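Local structure of adenylyltransferase thiF (Escherichia coli, 1ZUD) at the sodium ion site. The protein adenylates the C-terminal glycine carboxylate of the sulfur carrier protein ThiS with ATP, a step in making the thiazole of thiamin. Sequence-based numbering; all coordinates share one arbitrary frame.

The sodium ion site. Residues 116-120, 142, 144. With NA (sodium ion), chain B.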
# COMPACT_ATOMS: atom_id res chain seq x y z
N VAL A 116 8.11 5.89 24.94
CA VAL A 116 8.87 6.39 23.79
C VAL A 116 10.34 6.19 24.12
O VAL A 116 11.16 5.84 23.22
CB VAL A 116 8.55 7.91 23.53
CG1 VAL A 116 9.53 8.54 22.54
CG2 VAL A 116 7.13 8.05 22.99
N ALA A 117 10.69 6.38 25.40
CA ALA A 117 12.08 6.20 25.79
C ALA A 117 12.52 4.79 25.48
O ALA A 117 13.54 4.58 24.86
CB ALA A 117 12.28 6.47 27.33
N ARG A 118 11.75 3.81 25.93
CA ARG A 118 12.11 2.40 25.70
C ARG A 118 12.02 1.90 24.24
O ARG A 118 12.63 0.89 23.91
CB ARG A 118 11.24 1.48 26.56
CG ARG A 118 11.47 1.63 28.09
CD ARG A 118 10.34 0.88 28.79
NE ARG A 118 10.34 1.08 30.24
CZ ARG A 118 11.33 0.72 31.05
NH1 ARG A 118 12.43 0.16 30.55
NH2 ARG A 118 11.22 0.91 32.36
N ALA A 119 11.24 2.58 23.40
CA ALA A 119 11.08 2.15 22.01
C ALA A 119 12.26 2.52 21.11
O ALA A 119 12.90 3.55 21.32
CB ALA A 119 9.75 2.77 21.40
N ASP A 120 12.56 1.68 20.12
CA ASP A 120 13.59 2.03 19.14
C ASP A 120 12.93 2.87 18.03
O ASP A 120 13.60 3.69 17.37
CB ASP A 120 14.20 0.80 18.50
CG ASP A 120 15.04 -0.01 19.47
OD1 ASP A 120 16.01 0.56 20.02
OD2 ASP A 120 14.75 -1.19 19.70
N LEU A 142 13.05 12.74 23.17
CA LEU A 142 13.73 11.50 23.47
C LEU A 142 14.57 10.98 22.30
O LEU A 142 15.08 9.87 22.33
CB LEU A 142 12.71 10.45 23.95
CG LEU A 142 12.27 10.87 25.37
CD1 LEU A 142 11.05 10.10 25.87
CD2 LEU A 142 13.47 10.64 26.31
N THR A 144 13.88 9.71 19.39
CA THR A 144 13.42 8.42 18.90
C THR A 144 12.71 8.66 17.53
O THR A 144 11.89 9.57 17.39
CB THR A 144 12.43 7.79 19.92
OG1 THR A 144 13.11 7.56 21.17
CG2 THR A 144 11.93 6.47 19.44
NA NA B . 13.37 5.45 22.59
O HOH W 1 15.60 5.22 21.83
O HOH W 2 15.21 7.03 23.74
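A sodium ion caps the C-terminal end of helix 109-118 in the ThiF-family fold. The last turn of the helix and the loop after it supply main-chain carbonyl oxygens. Val116 O binds the ion at 2.3 Å, and Ala117 O, from the next residue, at 2.4 Å. Ala119 O, just past the helix end, adds a bond of 2.3 Å to the ion. The partly negative carbonyl end of the helix would probably favour a cation here. Thr144 gives a side-chain ligand. Its hydroxyl OG1 reaches the ion tip-on at 2.6 Å. The chi1 of -62° sets OG1 anti to the carbonyl carbon and beside the backbone N, while the methyl CG2 lies anti to the backbone N. The sodium ion also binds water 1 at 2.4 Å and water 2 at 2.7 Å, giving a distorted six-coordinate shell as modelled. Leu142 is a second-shell residue. Its carbonyl O accepts a long hydrogen bond from Thr144 OG1, with the donor 67° out of the carbonyl plane, and is also linked to water 2. It may therefore help to hold both the Thr144 hydroxyl and water 2 in place. An alanine at Thr144 would remove the hydroxyl ligand and its bond to Leu142 O, and would probably weaken sodium binding. The ion may come from the purification or crystallisation solution, and the structure alone does not show a role in catalysis. The site joins two connecting segments: the turn from helix 109-118 into strand 121-124, and the loop from helix 129-141 into strand 146-152.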